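Local structure of dihydropteridine reductase (Dictyostelium discoideum, 3ORF) at residues F221-S224 / R230-N233; L213-E218 / K244-T249; S76-I81 / A127-K132. The protein reduces quinonoid dihydropteridine to tetrahydropteridine with NADH or NADPH as electron donor, which probably regenerates the tetrahydrobiopterin needed by the aromatic amino acid hydroxylases. One frame throughout, in Å; residues are numbered along the deposited sequence.

Contact 1: residues F221-S224 / R230-N233; sequences FEWS and RPTN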
loop_
_atom_site.group_PDB
_atom_site.type_symbol
_atom_site.label_atom_id
_atom_site.label_comp_id
_atom_site.label_asym_id
_atom_site.label_seq_id
_atom_site.Cartn_x
_atom_site.Cartn_y
_atom_site.Cartn_z
ATOM N N PHE A 221 22.739 -7.031 -13.150
ATOM C CA PHE A 221 23.874 -6.645 -13.953
ATOM C C PHE A 221 23.630 -6.821 -15.442
ATOM O O PHE A 221 23.936 -5.922 -16.198
ATOM C CB PHE A 221 25.150 -7.379 -13.552
ATOM C CG PHE A 221 26.387 -6.804 -14.244
ATOM C CD1 PHE A 221 26.878 -5.572 -13.871
ATOM C CD2 PHE A 221 27.052 -7.535 -15.226
ATOM C CE1 PHE A 221 28.059 -5.050 -14.514
ATOM C CE2 PHE A 221 28.216 -7.056 -15.864
ATOM C CZ PHE A 221 28.716 -5.811 -15.528
ATOM N N GLU A 222 23.085 -7.965 -15.859
ATOM C CA GLU A 222 22.669 -8.171 -17.263
ATOM C C GLU A 222 21.693 -7.078 -17.744
ATOM O O GLU A 222 21.871 -6.539 -18.833
ATOM C CB GLU A 222 22.135 -9.611 -17.486
ATOM C CG GLU A 222 21.451 -9.919 -18.850
ATOM C CD GLU A 222 20.660 -11.291 -18.894
ATOM O OE1 GLU A 222 20.262 -11.864 -17.834
ATOM O OE2 GLU A 222 20.402 -11.782 -20.027
ATOM N N TRP A 223 20.696 -6.714 -16.942
ATOM C CA TRP A 223 19.788 -5.664 -17.363
ATOM C C TRP A 223 20.474 -4.296 -17.389
ATOM O O TRP A 223 20.114 -3.472 -18.170
ATOM C CB TRP A 223 18.553 -5.561 -16.462
ATOM C CG TRP A 223 17.551 -6.737 -16.484
ATOM C CD1 TRP A 223 17.308 -7.635 -17.481
ATOM C CD2 TRP A 223 16.662 -7.090 -15.403
ATOM N NE1 TRP A 223 16.317 -8.534 -17.084
ATOM C CE2 TRP A 223 15.898 -8.202 -15.827
ATOM C CE3 TRP A 223 16.414 -6.535 -14.129
ATOM C CZ2 TRP A 223 14.953 -8.805 -15.009
ATOM C CZ3 TRP A 223 15.438 -7.142 -13.307
ATOM C CH2 TRP A 223 14.742 -8.261 -13.749
ATOM N N SER A 224 21.422 -4.065 -16.485
ATOM C CA SER A 224 22.180 -2.790 -16.411
ATOM C C SER A 224 23.108 -2.489 -17.611
ATOM O O SER A 224 23.329 -1.325 -17.911
ATOM C CB SER A 224 23.023 -2.779 -15.160
ATOM O OG SER A 224 22.119 -2.805 -14.090
ATOM N N ARG A 230 16.255 -6.182 -21.249
ATOM C CA ARG A 230 15.269 -5.674 -20.300
ATOM C C ARG A 230 13.827 -6.089 -20.567
ATOM O O ARG A 230 13.329 -6.019 -21.696
ATOM C CB ARG A 230 15.328 -4.150 -20.215
ATOM C CG ARG A 230 16.488 -3.642 -19.361
ATOM C CD ARG A 230 16.680 -2.070 -19.563
ATOM N NE ARG A 230 17.967 -1.650 -19.015
ATOM C CZ ARG A 230 18.359 -0.381 -18.788
ATOM N NH1 ARG A 230 17.601 0.665 -19.028
ATOM N NH2 ARG A 230 19.552 -0.159 -18.308
ATOM N N PRO A 231 13.121 -6.557 -19.521
ATOM C CA PRO A 231 11.690 -6.801 -19.810
ATOM C C PRO A 231 10.962 -5.496 -20.135
ATOM O O PRO A 231 11.416 -4.436 -19.824
ATOM C CB PRO A 231 11.134 -7.332 -18.470
ATOM C CG PRO A 231 12.353 -7.726 -17.647
ATOM C CD PRO A 231 13.519 -6.938 -18.165
ATOM N N THR A 232 9.770 -5.598 -20.690
ATOM C CA THR A 232 8.841 -4.489 -20.779
ATOM C C THR A 232 8.800 -3.578 -19.540
ATOM O O THR A 232 8.694 -4.026 -18.398
ATOM C CB THR A 232 7.373 -5.015 -21.144
ATOM O OG1 THR A 232 7.420 -5.457 -22.495
ATOM C CG2 THR A 232 6.344 -3.907 -21.109
ATOM N N ASN A 233 8.722 -2.285 -19.807
ATOM C CA ASN A 233 8.788 -1.300 -18.750
ATOM C C ASN A 233 7.558 -1.529 -17.866
ATOM O O ASN A 233 6.395 -1.623 -18.369
ATOM C CB ASN A 233 8.761 0.118 -19.410
ATOM C CG ASN A 233 9.165 1.243 -18.439
ATOM O OD1 ASN A 233 9.426 1.007 -17.264
ATOM N ND2 ASN A 233 9.211 2.476 -18.932
#
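Arg230 NE donates to the backbone O of Trp223 at 2.9 Å, with the N-H...O angle close to straight at 168°. The carbonyl oxygen lies in the guanidinium plane, at its edge, while the donor is tilted 30° from the carbonyl plane. NH2 of the same guanidinium adds a weak second bond to Trp223 O at 3.4 Å, so one oxygen near the end of helix 213-225 takes two N-H groups. Next along the chain, the Pro231 side chain crosses that of Trp223 at about a right angle. Pro231 CD sits over one face in a CH-pi contact, 3.7 Å from the centroid of the five-membered ring of Trp223. It is displaced toward the rim, with Pro231 CD 3.4 Å from Trp223 NE1. The aliphatic part of Arg230 packs as well, Arg230 CG lying 4.0 Å from Trp223 CB; from CG the chain runs extended, which brings NE to the carbonyl oxygen of Trp223. In the next shell, Arg230 NH1 is bonded to Gly137 O, fixing the other side of the guanidinium. Leu186, Ile188, Leu139 and Val237 of the central sheet pack against the indole, and Leu186 and Val237 also meet Pro231. Through two backbone carbonyls, Arg230 thus joins the last turn of helix 213-225 to the loop before strand 236-242 and to Gly137, next to strand 138-143, while the buried indole is held by apolar and CH-pi packing.

Contact 2: residues L213-E218 / K244-T249; sequences LSEVAE and KVTTWT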
loop_
_atom_site.group_PDB
_atom_site.type_symbol
_atom_site.label_atom_id
_atom_site.label_comp_id
_atom_site.label_asym_id
_atom_site.label_seq_id
_atom_site.Cartn_x
_atom_site.Cartn_y
_atom_site.Cartn_z
ATOM N N LEU A 213 21.661 -15.128 -3.740
ATOM C CA LEU A 213 21.605 -13.681 -3.906
ATOM C C LEU A 213 22.470 -13.236 -5.129
ATOM O O LEU A 213 22.112 -12.284 -5.860
ATOM C CB LEU A 213 22.051 -13.020 -2.596
ATOM C CG LEU A 213 21.163 -13.354 -1.397
ATOM C CD1 LEU A 213 21.785 -12.779 -0.158
ATOM C CD2 LEU A 213 19.795 -12.821 -1.553
ATOM N N SER A 214 23.567 -13.980 -5.396
ATOM C CA SER A 214 24.477 -13.634 -6.471
ATOM C C SER A 214 23.752 -13.839 -7.776
ATOM O O SER A 214 24.115 -13.223 -8.730
ATOM C CB SER A 214 25.779 -14.481 -6.428
ATOM O OG SER A 214 25.518 -15.838 -6.770
ATOM N N GLU A 215 22.704 -14.672 -7.839
ATOM C CA GLU A 215 21.976 -14.773 -9.121
ATOM C C GLU A 215 21.078 -13.581 -9.262
ATOM O O GLU A 215 20.864 -13.101 -10.340
ATOM C CB GLU A 215 21.162 -16.061 -9.295
ATOM C CG GLU A 215 21.971 -17.295 -9.163
ATOM C CD GLU A 215 21.256 -18.563 -9.684
ATOM O OE1 GLU A 215 20.281 -18.454 -10.442
ATOM O OE2 GLU A 215 21.708 -19.677 -9.367
ATOM N N VAL A 216 20.533 -13.092 -8.172
ATOM C CA VAL A 216 19.826 -11.830 -8.316
ATOM C C VAL A 216 20.727 -10.680 -8.839
ATOM O O VAL A 216 20.399 -9.978 -9.795
ATOM C CB VAL A 216 19.066 -11.498 -6.988
ATOM C CG1 VAL A 216 18.305 -10.191 -7.189
ATOM C CG2 VAL A 216 18.153 -12.697 -6.695
ATOM N N ALA A 217 21.883 -10.508 -8.213
ATOM C CA ALA A 217 22.895 -9.552 -8.687
ATOM C C ALA A 217 23.257 -9.690 -10.152
ATOM O O ALA A 217 23.346 -8.676 -10.871
ATOM C CB ALA A 217 24.179 -9.632 -7.849
ATOM N N GLU A 218 23.506 -10.921 -10.586
ATOM C CA GLU A 218 23.857 -11.192 -11.992
ATOM C C GLU A 218 22.736 -10.792 -12.964
ATOM O O GLU A 218 22.995 -10.135 -14.010
ATOM C CB GLU A 218 24.257 -12.678 -12.102
ATOM C CG GLU A 218 24.419 -13.326 -13.494
ATOM C CD GLU A 218 25.203 -14.687 -13.404
ATOM O OE1 GLU A 218 25.565 -15.107 -12.242
ATOM O OE2 GLU A 218 25.465 -15.319 -14.483
ATOM N N LYS A 244 18.344 -25.862 -7.835
ATOM C CA LYS A 244 19.371 -24.985 -8.415
ATOM C C LYS A 244 19.138 -24.413 -9.847
ATOM O O LYS A 244 20.076 -23.883 -10.421
ATOM C CB LYS A 244 20.771 -25.638 -8.380
ATOM C CG LYS A 244 21.324 -25.987 -6.984
ATOM C CD LYS A 244 22.789 -26.527 -7.100
ATOM C CE LYS A 244 23.637 -26.015 -5.913
ATOM N NZ LYS A 244 25.093 -26.424 -5.866
ATOM N N VAL A 245 17.966 -24.566 -10.462
ATOM C CA VAL A 245 17.717 -24.020 -11.829
ATOM C C VAL A 245 16.802 -22.841 -11.569
ATOM O O VAL A 245 15.724 -23.019 -11.026
ATOM C CB VAL A 245 16.913 -25.005 -12.778
ATOM C CG1 VAL A 245 16.829 -24.458 -14.233
ATOM C CG2 VAL A 245 17.526 -26.397 -12.793
ATOM N N THR A 246 17.198 -21.642 -11.919
ATOM C CA THR A 246 16.352 -20.473 -11.610
ATOM C C THR A 246 15.560 -20.043 -12.844
ATOM O O THR A 246 16.134 -19.940 -13.923
ATOM C CB THR A 246 17.201 -19.271 -11.115
ATOM O OG1 THR A 246 17.927 -19.669 -9.947
ATOM C CG2 THR A 246 16.290 -18.029 -10.767
ATOM N N THR A 247 14.255 -19.841 -12.701
ATOM C CA THR A 247 13.440 -19.383 -13.834
ATOM C C THR A 247 12.892 -17.983 -13.587
ATOM O O THR A 247 12.254 -17.745 -12.567
ATOM C CB THR A 247 12.245 -20.381 -14.094
ATOM O OG1 THR A 247 12.741 -21.740 -14.255
ATOM C CG2 THR A 247 11.449 -19.983 -15.329
ATOM N N TRP A 248 13.113 -17.056 -14.517
ATOM C CA TRP A 248 12.587 -15.702 -14.382
ATOM C C TRP A 248 11.413 -15.545 -15.326
ATOM O O TRP A 248 11.574 -15.836 -16.514
ATOM C CB TRP A 248 13.656 -14.689 -14.769
ATOM C CG TRP A 248 14.914 -14.793 -13.987
ATOM C CD1 TRP A 248 15.946 -15.728 -14.143
ATOM C CD2 TRP A 248 15.292 -13.933 -12.920
ATOM N NE1 TRP A 248 16.941 -15.463 -13.198
ATOM C CE2 TRP A 248 16.550 -14.375 -12.438
ATOM C CE3 TRP A 248 14.687 -12.840 -12.306
ATOM C CZ2 TRP A 248 17.213 -13.728 -11.365
ATOM C CZ3 TRP A 248 15.356 -12.200 -11.235
ATOM C CH2 TRP A 248 16.596 -12.656 -10.779
ATOM N N THR A 249 10.249 -15.111 -14.807
ATOM C CA THR A 249 8.995 -14.928 -15.576
ATOM C C THR A 249 8.471 -13.473 -15.493
ATOM O O THR A 249 8.113 -12.989 -14.389
ATOM C CB THR A 249 7.844 -15.834 -14.992
ATOM O OG1 THR A 249 8.356 -17.157 -14.765
ATOM C CG2 THR A 249 6.664 -15.941 -15.999
#
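Thr246 OG1 donates a hydrogen bond to Glu215 OE1 at 2.7 Å, the one polar link between segment 213-218 of helix 213-225 and the edge strand. The hydroxyl meets the carboxylate oxygen from above its plane, 44° out of it. Extended beyond CG, the Glu215 side chain reaches the strand and lies alongside Thr246, the two pointing opposite ways. OG1 is also hydrogen-bonded to Thr241 OG1 on the adjoining strand 236-242. With an alanine in place of Glu215 the Thr246 hydroxyl is likely to lose its carboxylate acceptor, keeping Thr241 as a partner, and the helix its polar tie to the strand.

Van der Waals contacts follow two residues along the strand. Trp248 turns the edge of its six-membered ring to the helix backbone, with Trp248 CZ2 3.8 Å from Glu215 O and Trp248 CH2 4.1 Å from Val216 CA. Val216 CG2 touches Trp248 CH2 more loosely, at 4.4 Å. Among ring interactions, Phe239 stacks on this indole and Lys219 is its cation-pi partner.

The axes of the two short segments approach to 11.0 Å at 41°: the helix belongs to an outer layer of the alpha-beta-alpha sandwich and lies on the C-terminal hairpin at the edge of the Rossmann-type sheet.

Contact 3: residues S76-I81 / A127-K132; sequences SVIEKI and AHIGAK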
loop_
_atom_site.group_PDB
_atom_site.type_symbol
_atom_site.label_atom_id
_atom_site.label_comp_id
_atom_site.label_asym_id
_atom_site.label_seq_id
_atom_site.Cartn_x
_atom_site.Cartn_y
_atom_site.Cartn_z
ATOM N N SER A 76 17.695 14.937 2.453
ATOM C CA SER A 76 19.115 15.256 2.775
ATOM C C SER A 76 20.083 14.388 2.057
ATOM O O SER A 76 21.063 14.882 1.515
ATOM C CB SER A 76 19.418 15.163 4.274
ATOM O OG SER A 76 18.525 16.044 4.919
ATOM N N VAL A 77 19.795 13.082 2.041
ATOM C CA VAL A 77 20.681 12.143 1.424
ATOM C C VAL A 77 20.717 12.383 -0.106
ATOM O O VAL A 77 21.811 12.342 -0.735
ATOM C CB VAL A 77 20.341 10.672 1.885
ATOM C CG1 VAL A 77 19.209 10.083 1.050
ATOM C CG2 VAL A 77 21.507 9.843 1.751
ATOM N N ILE A 78 19.561 12.706 -0.702
ATOM C CA ILE A 78 19.556 13.116 -2.125
ATOM C C ILE A 78 20.336 14.409 -2.245
ATOM O O ILE A 78 21.208 14.521 -3.117
ATOM C CB ILE A 78 18.179 13.436 -2.699
ATOM C CG1 ILE A 78 17.243 12.241 -2.628
ATOM C CG2 ILE A 78 18.306 13.879 -4.157
ATOM C CD1 ILE A 78 17.860 10.993 -3.179
ATOM N N GLU A 79 20.043 15.371 -1.363
ATOM C CA GLU A 79 20.791 16.651 -1.412
ATOM C C GLU A 79 22.311 16.441 -1.266
ATOM O O GLU A 79 23.064 17.065 -1.979
ATOM C CB GLU A 79 20.164 17.714 -0.469
ATOM C CG GLU A 79 18.664 18.061 -0.885
ATOM C CD GLU A 79 17.918 19.064 0.018
ATOM O OE1 GLU A 79 18.064 19.075 1.279
ATOM O OE2 GLU A 79 17.166 19.856 -0.578
ATOM N N LYS A 80 22.725 15.475 -0.423
ATOM C CA LYS A 80 24.137 15.112 -0.245
ATOM C C LYS A 80 24.744 14.493 -1.470
ATOM O O LYS A 80 25.838 14.857 -1.856
ATOM C CB LYS A 80 24.345 14.139 0.914
ATOM C CG LYS A 80 24.339 14.718 2.306
ATOM C CD LYS A 80 24.446 13.572 3.322
ATOM C CE LYS A 80 24.122 14.036 4.744
ATOM N NZ LYS A 80 24.004 12.862 5.663
ATOM N N ILE A 81 24.057 13.533 -2.072
ATOM C CA ILE A 81 24.597 12.792 -3.211
ATOM C C ILE A 81 24.687 13.685 -4.465
ATOM O O ILE A 81 25.587 13.544 -5.332
ATOM C CB ILE A 81 23.681 11.594 -3.520
ATOM C CG1 ILE A 81 23.782 10.533 -2.405
ATOM C CG2 ILE A 81 24.018 11.016 -4.874
ATOM C CD1 ILE A 81 22.818 9.412 -2.519
ATOM N N ALA A 127 11.142 6.026 -5.260
ATOM C CA ALA A 127 10.556 6.821 -6.372
ATOM C C ALA A 127 11.205 8.224 -6.431
ATOM O O ALA A 127 11.759 8.674 -7.475
ATOM C CB ALA A 127 9.050 6.891 -6.240
ATOM N N HIS A 128 11.201 8.909 -5.307
ATOM C CA HIS A 128 11.878 10.217 -5.251
ATOM C C HIS A 128 13.380 10.207 -5.645
ATOM O O HIS A 128 13.838 11.043 -6.396
ATOM C CB HIS A 128 11.716 10.804 -3.844
ATOM C CG HIS A 128 12.337 12.164 -3.700
ATOM N ND1 HIS A 128 11.685 13.315 -4.075
ATOM C CD2 HIS A 128 13.579 12.545 -3.293
ATOM C CE1 HIS A 128 12.483 14.356 -3.874
ATOM N NE2 HIS A 128 13.643 13.914 -3.420
ATOM N N ILE A 129 14.136 9.252 -5.093
ATOM C CA ILE A 129 15.584 9.136 -5.299
ATOM C C ILE A 129 15.855 8.922 -6.763
ATOM O O ILE A 129 16.772 9.567 -7.314
ATOM C CB ILE A 129 16.140 7.980 -4.450
ATOM C CG1 ILE A 129 16.201 8.371 -2.960
ATOM C CG2 ILE A 129 17.521 7.575 -4.902
ATOM C CD1 ILE A 129 16.411 7.259 -2.076
ATOM N N GLY A 130 15.061 8.031 -7.404
ATOM C CA GLY A 130 15.143 7.822 -8.836
ATOM C C GLY A 130 14.775 9.038 -9.667
ATOM O O GLY A 130 15.523 9.476 -10.572
ATOM N N ALA A 131 13.613 9.613 -9.420
ATOM C CA ALA A 131 13.306 10.872 -10.114
ATOM C C ALA A 131 14.469 11.888 -10.026
ATOM O O ALA A 131 14.790 12.563 -11.010
ATOM C CB ALA A 131 12.054 11.485 -9.567
ATOM N N LYS A 132 15.122 11.992 -8.866
ATOM C CA LYS A 132 16.179 13.040 -8.730
ATOM C C LYS A 132 17.554 12.632 -9.263
ATOM O O LYS A 132 18.256 13.476 -9.795
ATOM C CB LYS A 132 16.318 13.592 -7.286
ATOM C CG LYS A 132 15.154 14.494 -6.783
ATOM C CD LYS A 132 14.868 15.732 -7.651
ATOM C CE LYS A 132 13.955 16.760 -6.935
ATOM N NZ LYS A 132 12.757 17.208 -7.701
#
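Ile78 holds CG1 beside its backbone N (chi1 -60°) and CG2 anti to that nitrogen, which spreads its two branches toward different residues of segment 127-132. His128 has CG anti to its own N (chi1 -178°), a setting that swings the imidazole toward Ile78. The pair of helices belongs to the Rossmann fold of the short-chain dehydrogenases, where 71-82 and 108-133 lie side by side on one face of the parallel sheet. Their short segments run in nearly the same direction, 22° apart, with axes 10.6 Å from each other at the closest.

No hydrogen bond joins them; the contact is buried and made by aliphatic side chains and an imidazole edge, with Ile78 facing three residues. Its CD1 lies against the side chain of Ile129, although the modelled approach there is too tight to be trusted in detail. Ile129 also packs on Ile52 of strand 48-53. His128 and Lys132 also touch Phe108 and Ser104, respectively, of the second subunit. Lys132 gives Ile78 its aliphatic root, Lys132 CB lying 3.7 Å from Ile78 CG2, while its amino group turns elsewhere. The imidazole presents its edge: Ile78 CG1 lies near the plane of the His128 ring, 3.7 Å from His128 CD2.

How the contacts relate
Contacts 1 and 2 share helix 213-225: contact 2 uses its first turns and contact 1 its last residues, with contact 1 nested inside the chain loop that contact 2 closes. Their centres are 14 Å apart. Contact 3 joins two other helices and lies on the opposite side of the chain's centre from contact 2, about 29 Å between centres. It is buried, held by van der Waals packing without a hydrogen bond, beside the dimer partner, whereas the other two are partly buried, touch no other subunit and combine a polar link with packing of an indole. Their polar links differ too: arginine to helix carbonyl in contact 1, threonine hydroxyl to carboxylate in contact 2.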